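Local coordinates for type IV pilus assembly protein PilF (Thermus thermophilus HB8, PDB 5OIU), which probably hydrolyses ATP as a hexameric AAA+ motor to power the assembly of type IV pili, at residues I61-K65 with E105-M109. Numbering follows the deposited sequence.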
ATOM      1  N   ILE C  61      16.618   3.365  40.897  1.00 50.04           N
ATOM      2  CA  ILE C  61      16.207   3.360  39.494  1.00 46.13           C
ATOM      3  C   ILE C  61      15.050   4.322  39.262  1.00 46.27           C
ATOM      4  O   ILE C  61      14.895   4.868  38.167  1.00 49.79           O
ATOM      5  CB  ILE C  61      15.870   1.915  39.064  1.00 46.50           C
ATOM      6  CG1 ILE C  61      17.156   1.121  38.895  1.00 46.48           C
ATOM      7  CG2 ILE C  61      15.070   1.854  37.755  1.00 42.24           C
ATOM      8  CD1 ILE C  61      17.875   1.431  37.614  1.00 44.02           C
ATOM      9  N   SER C  62      14.225   4.556  40.277  1.00 51.30           N
ATOM     10  CA  SER C  62      13.117   5.487  40.099  1.00 52.88           C
ATOM     11  C   SER C  62      13.621   6.920  40.005  1.00 51.01           C
ATOM     12  O   SER C  62      13.201   7.679  39.126  1.00 47.96           O
ATOM     13  CB  SER C  62      12.114   5.332  41.238  1.00 57.12           C
ATOM     14  OG  SER C  62      10.812   5.694  40.805  1.00 68.26           O
ATOM     15  N   VAL C  63      14.532   7.306  40.904  1.00 53.49           N
ATOM     16  CA  VAL C  63      15.099   8.654  40.862  1.00 54.34           C
ATOM     17  C   VAL C  63      15.770   8.898  39.522  1.00 51.92           C
ATOM     18  O   VAL C  63      15.597   9.946  38.886  1.00 52.93           O
ATOM     19  CB  VAL C  63      16.094   8.860  42.016  1.00 53.11           C
ATOM     20  CG1 VAL C  63      16.718  10.221  41.919  1.00 47.46           C
ATOM     21  CG2 VAL C  63      15.395   8.686  43.346  1.00 59.31           C
ATOM     22  N   VAL C  64      16.542   7.916  39.075  1.00 49.53           N
ATOM     23  CA  VAL C  64      17.284   8.038  37.832  1.00 51.03           C
ATOM     24  C   VAL C  64      16.333   8.082  36.636  1.00 50.72           C
ATOM     25  O   VAL C  64      16.544   8.843  35.680  1.00 42.33           O
ATOM     26  CB  VAL C  64      18.287   6.878  37.764  1.00 46.96           C
ATOM     27  CG1 VAL C  64      18.847   6.744  36.412  1.00 44.55           C
ATOM     28  CG2 VAL C  64      19.382   7.114  38.771  1.00 46.38           C
ATOM     29  N   LYS C  65      15.251   7.292  36.685  1.00 50.90           N
ATOM     30  CA  LYS C  65      14.277   7.287  35.596  1.00 46.23           C
ATOM     31  C   LYS C  65      13.549   8.615  35.510  1.00 48.97           C
ATOM     32  O   LYS C  65      13.388   9.171  34.416  1.00 52.00           O
ATOM     33  CB  LYS C  65      13.271   6.148  35.767  1.00 48.96           C
ATOM     34  CG  LYS C  65      13.617   4.901  35.006  1.00 46.82           C
ATOM     35  CD  LYS C  65      12.509   3.898  35.094  1.00 50.49           C
ATOM     36  CE  LYS C  65      12.982   2.526  34.681  1.00 48.33           C
ATOM     37  NZ  LYS C  65      11.812   1.643  34.435  1.00 50.98           N
ATOM     38  N   GLU C 105      16.871  -3.884  37.043  1.00 45.39           N
ATOM     39  CA  GLU C 105      17.270  -2.947  36.001  1.00 44.50           C
ATOM     40  C   GLU C 105      18.648  -2.367  36.285  1.00 42.14           C
ATOM     41  O   GLU C 105      18.923  -1.892  37.393  1.00 37.39           O
ATOM     42  CB  GLU C 105      16.252  -1.822  35.862  1.00 44.91           C
ATOM     43  CG  GLU C 105      14.901  -2.325  35.418  1.00 46.58           C
ATOM     44  CD  GLU C 105      13.927  -1.197  35.214  1.00 52.64           C
ATOM     45  OE1 GLU C 105      13.268  -0.808  36.206  1.00 55.70           O
ATOM     46  OE2 GLU C 105      13.851  -0.687  34.071  1.00 47.58           O
ATOM     47  N   LYS C 106      19.508  -2.410  35.277  1.00 40.83           N
ATOM     48  CA  LYS C 106      20.816  -1.791  35.343  1.00 40.24           C
ATOM     49  C   LYS C 106      20.724  -0.432  34.682  1.00 42.09           C
ATOM     50  O   LYS C 106      20.083  -0.279  33.641  1.00 42.92           O
ATOM     51  CB  LYS C 106      21.882  -2.644  34.653  1.00 36.08           C
ATOM     52  CG  LYS C 106      23.185  -1.896  34.482  1.00 38.09           C
ATOM     53  CD  LYS C 106      24.317  -2.732  33.926  1.00 35.99           C
ATOM     54  CE  LYS C 106      25.579  -1.871  33.867  1.00 36.71           C
ATOM     55  NZ  LYS C 106      26.784  -2.576  33.419  1.00 33.98           N
ATOM     56  N   ALA C 107      21.328   0.566  35.298  1.00 41.54           N
ATOM     57  CA  ALA C 107      21.312   1.904  34.738  1.00 40.33           C
ATOM     58  C   ALA C 107      22.741   2.308  34.421  1.00 42.36           C
ATOM     59  O   ALA C 107      23.639   2.118  35.247  1.00 39.41           O
ATOM     60  CB  ALA C 107      20.657   2.886  35.703  1.00 40.69           C
ATOM     61  N   VAL C 108      22.966   2.821  33.214  1.00 42.04           N
ATOM     62  CA  VAL C 108      24.254   3.400  32.852  1.00 40.20           C
ATOM     63  C   VAL C 108      24.022   4.873  32.566  1.00 42.72           C
ATOM     64  O   VAL C 108      23.069   5.236  31.861  1.00 42.04           O
ATOM     65  CB  VAL C 108      24.908   2.694  31.645  1.00 38.53           C
ATOM     66  CG1 VAL C 108      26.156   3.455  31.204  1.00 37.09           C
ATOM     67  CG2 VAL C 108      25.298   1.253  31.989  1.00 32.03           C
ATOM     68  N   MET C 109      24.865   5.722  33.138  1.00 39.71           N
ATOM     69  CA  MET C 109      24.832   7.145  32.843  1.00 38.55           C
ATOM     70  C   MET C 109      26.197   7.559  32.309  1.00 41.09           C
ATOM     71  O   MET C 109      27.183   7.563  33.055  1.00 38.05           O
ATOM     72  CB  MET C 109      24.441   7.941  34.084  1.00 38.30           C
ATOM     73  CG  MET C 109      22.945   7.945  34.348  1.00 42.47           C
ATOM     74  SD  MET C 109      22.455   8.773  35.869  1.00 44.35           S
ATOM     75  CE  MET C 109      23.470   7.916  37.079  1.00 38.71           C
TER
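Helix 61-65 and strand 105-109 run with their N-to-C directions 43° apart and their axes 9.9 Å apart at closest approach, the CA atoms of Ile-61 and Ala-107 being the nearest pair between them. They illustrate how a helix packs on the face of an antiparallel sheet, here the six-stranded sheet of the N-terminal α/β domain that precedes the P-loop ATPase core. Strand alternation sets the pattern: Glu-105, Ala-107 and Met-109 project toward the helix, while Lys-106 on the other face forms a salt bridge with Glu-30. Ile-61 rests its CD1 on the methyl of Ala-107, 3.7 Å from CB, and against the carbonyl O of Glu-105 at 3.5 Å. The other branch, CG2, lies anti to the backbone N and is thereby carried to the carboxylate of Glu-105, 3.6 Å from OE1. One turn further on, Val-64 and Met-109 meet tip to tip, CG1 to SD at 4.2 Å, and Leu-96 of strand 90-101 touches both side chains. At the polar end, the extended chains of Lys-65 and Glu-105 cross at about a right angle in a buried salt bridge, while the same ammonium finds its strongest polar partner in the carbonyl O of Asn-71, to which it donates a hydrogen bond. A glutamine in place of Glu-105 would probably leave the charge of Lys-65 without its mate here. The ammonium sits asymmetrically on the carboxylate: NZ meets the syn lone pair of OE2 at 3.1 Å and makes a weak bond to OE1 at 3.4 Å.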